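Putative phosphohydrolase (Shewanella amazonensis, PDB 3M1T) is of unknown function but, as a helical HDOD-family protein related to HD-type phosphodiesterases, may take part in signal transduction. Local coordinates at residues Phe111-Ile116 against Gln223-Trp228; Gln200-Pro205 against Gly216-Ala221. All coordinates share one frame; numbering follows the deposited sequence. Where two conformers were deposited one is given.

Both contacts are buried and both use helix 213-227, whose successive turns serve them: residues 216-221 in interaction 2, then residues 223-228 in interaction 1. Interaction 1 joins this helix to helix 103-124, far away in sequence, through aliphatic side chains, with no hydrogen bond. Interaction 2 is local, laying the loop after helix 193-200 along the same helix; it mixes apolar packing with a backbone carbonyl and a glutamine whose amide bonds to three separate points of the chain, one of them on this helix. Their centres are about 12 Å apart and the two merge: Ile116 CG2 of interaction 1 lies 3.6 Å from Ala221 CB of interaction 2, and Val113 CG1 packs on Leu218 CD2.

Interaction 1 of 2, residues Phe111-Ile116 against Gln223-Trp228; sequences FEVAII and QIAADW
An apolar helix-helix contact in the buried interior joins helix 103-124 to the last turns of helix 213-227, with Val113 and Ile116 meeting Ile224 and Ala225. The segments' axes come within 9.4 Å and their directions differ by 135°, so the two segments cross midway between perpendicular and antiparallel. The backbones are nearest where Val113 faces Ala225, their CA atoms 6.2 Å apart. Ala225 presents its methyl to the furrow between Val113 and Ile116, one helical turn apart. Val113 CG2, anti to its own carbonyl carbon, touches Ala225 CB at 3.8 Å; Ile116 CD1, from three residues further along helix 103-124, reaches the same methyl at 4.2 Å.

The two isoleucines cross obliquely, each offering both branches. In Ile116 the CG1 branch stands beside the backbone N (chi1 -63°) and, nearly extended, carries CD1 to within 3.7 Å of Ile224 CG2. The exchange is reciprocal, for Ile224 CD1 rests 3.9 Å from Ile116 CG2, so each ethyl end lies against the partner's branch methyl. Leu260 of helix 256-263 touches both isoleucines, and Leu240 of helix 236-247 adds to the packing on Ile224. Away from this interface, on helix 128-137, Phe111 packs on Ile136, Ile115 on Phe132 and Ala114 on both. Glu112 turns its carboxylate to the backbone N-H groups of Gly265 and Met268, where helix 266-272 starts; these donors would probably favour its charged form.

No hydrogen bond or salt bridge links the two segments, and together they bury only 177 Å². Their hold on each other therefore rests on van der Waals contact and exclusion of water, with the small alanine allowing the backbones their near approach and the paired isoleucine branches probably fixing how the two helices sit against each other.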
loop_
_atom_site.group_PDB
_atom_site.type_symbol
_atom_site.label_atom_id
_atom_site.label_comp_id
_atom_site.label_asym_id
_atom_site.label_seq_id
_atom_site.Cartn_x
_atom_site.Cartn_y
_atom_site.Cartn_z
ATOM N N PHE A 111 5.390 1.633 3.325
ATOM C CA PHE A 111 6.508 1.131 2.527
ATOM C C PHE A 111 7.070 -0.166 3.075
ATOM O O PHE A 111 7.435 -1.036 2.311
ATOM C CB PHE A 111 7.645 2.159 2.420
ATOM C CG PHE A 111 7.333 3.324 1.538
ATOM C CD1 PHE A 111 6.748 3.131 0.291
ATOM C CD2 PHE A 111 7.602 4.610 1.951
ATOM C CE1 PHE A 111 6.455 4.199 -0.511
ATOM C CE2 PHE A 111 7.312 5.672 1.148
ATOM C CZ PHE A 111 6.752 5.472 -0.076
ATOM N N GLU A 112 7.133 -0.280 4.394
ATOM C CA GLU A 112 7.601 -1.539 5.034
ATOM C C GLU A 112 6.724 -2.685 4.558
ATOM O O GLU A 112 7.220 -3.716 4.087
ATOM C CB GLU A 112 7.564 -1.483 6.574
ATOM C CG GLU A 112 8.678 -0.697 7.257
ATOM C CD GLU A 112 10.062 -1.338 7.145
ATOM O OE1 GLU A 112 10.245 -2.589 7.384
ATOM O OE2 GLU A 112 11.009 -0.557 6.889
ATOM N N VAL A 113 5.407 -2.468 4.620
ATOM C CA VAL A 113 4.458 -3.459 4.138
ATOM C C VAL A 113 4.665 -3.731 2.645
ATOM O O VAL A 113 4.693 -4.881 2.208
ATOM C CB VAL A 113 2.999 -3.060 4.457
ATOM C CG1 VAL A 113 1.965 -3.923 3.685
ATOM C CG2 VAL A 113 2.731 -3.086 5.989
ATOM N N ALA A 114 4.791 -2.679 1.844
ATOM C CA ALA A 114 5.019 -2.831 0.410
ATOM C C ALA A 114 6.254 -3.617 0.071
ATOM O O ALA A 114 6.252 -4.491 -0.802
ATOM C CB ALA A 114 5.038 -1.425 -0.277
ATOM N N ILE A 115 7.351 -3.332 0.785
ATOM C CA ILE A 115 8.603 -4.065 0.558
ATOM C C ILE A 115 8.472 -5.554 0.878
ATOM O O ILE A 115 8.955 -6.448 0.127
ATOM C CB ILE A 115 9.769 -3.401 1.377
ATOM C CG1 ILE A 115 10.135 -2.041 0.783
ATOM C CG2 ILE A 115 10.973 -4.378 1.502
ATOM C CD1 ILE A 115 11.027 -1.222 1.752
ATOM N N ILE A 116 7.804 -5.829 1.987
ATOM C CA ILE A 116 7.529 -7.198 2.392
ATOM C C ILE A 116 6.660 -7.905 1.354
ATOM O O ILE A 116 6.982 -8.996 0.886
ATOM C CB ILE A 116 6.898 -7.299 3.805
ATOM C CG1 ILE A 116 7.846 -6.771 4.890
ATOM C CG2 ILE A 116 6.485 -8.783 4.120
ATOM C CD1 ILE A 116 7.111 -6.393 6.179
ATOM N N GLN A 223 1.026 -8.092 9.388
ATOM C CA GLN A 223 1.317 -8.752 10.669
ATOM C C GLN A 223 2.805 -8.751 10.927
ATOM O O GLN A 223 3.238 -8.473 12.064
ATOM C CB GLN A 223 0.704 -10.143 10.699
ATOM C CG GLN A 223 0.784 -10.768 12.148
ATOM C CD GLN A 223 -0.098 -11.953 12.404
ATOM O OE1 GLN A 223 -0.985 -12.280 11.618
ATOM N NE2 GLN A 223 0.171 -12.675 13.539
ATOM N N ILE A 224 3.609 -8.973 9.897
ATOM C CA ILE A 224 5.063 -8.981 10.025
ATOM C C ILE A 224 5.534 -7.599 10.434
ATOM O O ILE A 224 6.333 -7.426 11.367
ATOM C CB ILE A 224 5.733 -9.402 8.694
ATOM C CG1 ILE A 224 5.440 -10.897 8.357
ATOM C CG2 ILE A 224 7.209 -9.092 8.708
ATOM C CD1 ILE A 224 5.951 -11.328 6.973
ATOM N N ALA A 225 4.989 -6.584 9.749
ATOM C CA ALA A 225 5.400 -5.208 10.025
ATOM C C ALA A 225 4.986 -4.817 11.434
ATOM O O ALA A 225 5.746 -4.147 12.119
ATOM C CB ALA A 225 4.804 -4.226 8.997
ATOM N N ALA A 226 3.768 -5.180 11.824
ATOM C CA ALA A 226 3.204 -4.752 13.111
ATOM C C ALA A 226 3.922 -5.362 14.296
ATOM O O ALA A 226 4.165 -4.724 15.345
ATOM C CB ALA A 226 1.754 -5.080 13.201
ATOM N N ASP A 227 4.232 -6.637 14.176
ATOM C CA ASP A 227 4.663 -7.394 15.349
ATOM C C ASP A 227 6.140 -7.721 15.336
ATOM O O ASP A 227 6.620 -8.382 16.278
ATOM C CB ASP A 227 3.827 -8.667 15.476
ATOM C CG ASP A 227 2.400 -8.395 15.902
ATOM O OD1 ASP A 227 2.104 -7.268 16.369
ATOM O OD2 ASP A 227 1.565 -9.292 15.794
ATOM N N TRP A 228 6.888 -7.258 14.353
ATOM C CA TRP A 228 8.303 -7.607 14.213
ATOM C C TRP A 228 9.073 -7.428 15.529
ATOM O O TRP A 228 9.864 -8.291 15.937
ATOM C CB TRP A 228 8.952 -6.729 13.159
ATOM C CG TRP A 228 10.384 -7.006 12.886
ATOM C CD1 TRP A 228 11.480 -6.385 13.486
ATOM C CD2 TRP A 228 10.926 -7.948 11.958
ATOM N NE1 TRP A 228 12.648 -6.904 12.986
ATOM C CE2 TRP A 228 12.340 -7.867 12.054
ATOM C CE3 TRP A 228 10.361 -8.878 11.078
ATOM C CZ2 TRP A 228 13.182 -8.661 11.289
ATOM C CZ3 TRP A 228 11.211 -9.668 10.322
ATOM C CH2 TRP A 228 12.593 -9.527 10.400
#

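Interaction 2 of 2, residues Gln200-Pro205 against Gly216-Ala221; sequences QFQNHP and GMLAMA
Gln202 NE2 is gripped by two carbonyls, Ile199 O and His138 O, while OE1 of the same amide accepts a bond from Lys222 NZ, one turn beyond Ala219 on helix 213-227. The amide is thus tied to three parts of the chain, which should fix its rotation. With chi1 at 67°, Gln202 CG lies between the backbone N and the carbonyl carbon, and the extended chain beyond it carries the amide to these partners. Gln202 CB packs against Leu218, 3.7 Å from Leu218 CD1 and 3.9 Å from Leu218 CB. The backbone joins in as well: Gln202 O lies 3.4 Å from Ala219 CB, a packing contact.

Pro205 supplies the second foothold. The CG atom of its ring meets Ala219 CB at 3.7 Å, and its CB comes within 3.8 Å of Gly216 CA, directly against the helix backbone. The Ala219 methyl thus points at the loop and meets both the Gln202 carbonyl oxygen and the proline ring. Gln202 is the second residue of a type I beta turn from Phe201 to His204, closed by His204 N bonding to Phe201 O at 3.0 Å, and Pro205 follows directly. This is an inter-helix loop, its beta turn and proline folded back on the helix that follows, in an all-alpha HDOD-family protein.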
loop_
_atom_site.group_PDB
_atom_site.type_symbol
_atom_site.label_atom_id
_atom_site.label_comp_id
_atom_site.label_asym_id
_atom_site.label_seq_id
_atom_site.Cartn_x
_atom_site.Cartn_y
_atom_site.Cartn_z
ATOM N N GLN A 200 -9.342 -4.841 -0.515
ATOM C CA GLN A 200 -10.633 -5.157 0.058
ATOM C C GLN A 200 -10.565 -6.291 1.097
ATOM O O GLN A 200 -11.170 -6.180 2.155
ATOM C CB GLN A 200 -11.599 -5.538 -1.060
ATOM C CG GLN A 200 -12.948 -5.929 -0.564
ATOM C CD GLN A 200 -13.834 -6.556 -1.614
ATOM O OE1 GLN A 200 -13.422 -6.818 -2.785
ATOM N NE2 GLN A 200 -15.068 -6.820 -1.216
ATOM N N PHE A 201 -9.788 -7.332 0.779
ATOM C CA PHE A 201 -9.794 -8.530 1.627
ATOM C C PHE A 201 -8.603 -8.621 2.553
ATOM O O PHE A 201 -8.402 -9.655 3.183
ATOM C CB PHE A 201 -9.909 -9.790 0.769
ATOM C CG PHE A 201 -11.314 -10.089 0.335
ATOM C CD1 PHE A 201 -12.176 -10.769 1.182
ATOM C CD2 PHE A 201 -11.760 -9.658 -0.894
ATOM C CE1 PHE A 201 -13.478 -11.001 0.811
ATOM C CE2 PHE A 201 -13.076 -9.877 -1.286
ATOM C CZ PHE A 201 -13.913 -10.569 -0.425
ATOM N N GLN A 202 -7.829 -7.537 2.709
ATOM C CA GLN A 202 -6.607 -7.591 3.511
ATOM C C GLN A 202 -6.787 -8.145 4.956
ATOM O O GLN A 202 -5.809 -8.596 5.539
ATOM C CB GLN A 202 -5.957 -6.226 3.556
ATOM C CG GLN A 202 -6.768 -5.168 4.314
ATOM C CD GLN A 202 -6.121 -3.822 4.228
ATOM O OE1 GLN A 202 -5.289 -3.433 5.051
ATOM N NE2 GLN A 202 -6.442 -3.087 3.118
ATOM N N ASN A 203 -7.948 -7.909 5.547
ATOM C CA ASN A 203 -8.206 -8.338 6.956
ATOM C C ASN A 203 -8.893 -9.679 7.075
ATOM O O ASN A 203 -8.969 -10.211 8.218
ATOM C CB ASN A 203 -9.029 -7.273 7.647
ATOM C CG ASN A 203 -8.287 -5.965 7.755
ATOM O OD1 ASN A 203 -7.083 -5.952 8.016
ATOM N ND2 ASN A 203 -8.984 -4.863 7.498
ATOM N N HIS A 204 -9.297 -10.242 5.936
ATOM C CA HIS A 204 -9.998 -11.519 5.845
ATOM C C HIS A 204 -9.691 -12.260 4.596
ATOM O O HIS A 204 -10.583 -12.627 3.842
ATOM C CB HIS A 204 -11.486 -11.296 5.922
ATOM C CG HIS A 204 -11.915 -10.815 7.265
ATOM N ND1 HIS A 204 -11.906 -11.636 8.369
ATOM C CD2 HIS A 204 -12.299 -9.594 7.699
ATOM C CE1 HIS A 204 -12.301 -10.946 9.426
ATOM N NE2 HIS A 204 -12.544 -9.705 9.044
ATOM N N PRO A 205 -8.419 -12.546 4.375
ATOM C CA PRO A 205 -8.090 -13.148 3.077
ATOM C C PRO A 205 -8.725 -14.499 2.796
ATOM O O PRO A 205 -9.082 -14.796 1.652
ATOM C CB PRO A 205 -6.568 -13.234 3.103
ATOM C CG PRO A 205 -6.236 -13.235 4.543
ATOM C CD PRO A 205 -7.214 -12.317 5.187
ATOM N N GLY A 216 -3.879 -12.006 0.704
ATOM C CA GLY A 216 -3.104 -12.893 1.605
ATOM C C GLY A 216 -1.751 -12.286 1.896
ATOM O O GLY A 216 -1.268 -12.303 3.049
HETATM N N MSE A 217 -1.104 -11.780 0.849
HETATM C CA MSE A 217 0.202 -11.086 1.025
HETATM C C MSE A 217 0.063 -9.905 1.955
HETATM O O MSE A 217 0.927 -9.672 2.846
HETATM C CB MSE A 217 0.786 -10.605 -0.321
HETATM C CG MSE A 217 1.325 -11.731 -1.204
HETATM SE SE MSE A 217 2.020 -11.081 -2.833
HETATM C CE MSE A 217 0.698 -11.737 -4.088
ATOM N N LEU A 218 -0.966 -9.056 1.741
ATOM C CA LEU A 218 -1.177 -7.925 2.615
ATOM C C LEU A 218 -1.359 -8.377 4.057
ATOM O O LEU A 218 -0.746 -7.820 4.998
ATOM C CB LEU A 218 -2.355 -7.034 2.219
ATOM C CG LEU A 218 -2.166 -6.100 1.064
ATOM C CD1 LEU A 218 -3.549 -5.442 0.827
ATOM C CD2 LEU A 218 -1.034 -5.079 1.347
ATOM N N ALA A 219 -2.187 -9.387 4.248
ATOM C CA ALA A 219 -2.458 -9.857 5.626
ATOM C C ALA A 219 -1.156 -10.270 6.330
ATOM O O ALA A 219 -0.897 -9.884 7.493
ATOM C CB ALA A 219 -3.450 -10.986 5.602
HETATM N N MSE A 220 -0.349 -11.035 5.615
HETATM C CA MSE A 220 0.922 -11.534 6.123
HETATM C C MSE A 220 1.910 -10.397 6.387
HETATM O O MSE A 220 2.478 -10.256 7.480
HETATM C CB MSE A 220 1.487 -12.574 5.180
HETATM C CG MSE A 220 2.882 -13.040 5.573
HETATM SE SE MSE A 220 3.167 -14.830 4.901
HETATM C CE MSE A 220 4.781 -15.257 5.960
ATOM N N ALA A 221 2.051 -9.511 5.393
ATOM C CA ALA A 221 3.003 -8.397 5.438
ATOM C C ALA A 221 2.633 -7.427 6.569
ATOM O O ALA A 221 3.505 -6.922 7.292
ATOM C CB ALA A 221 3.044 -7.690 4.068
#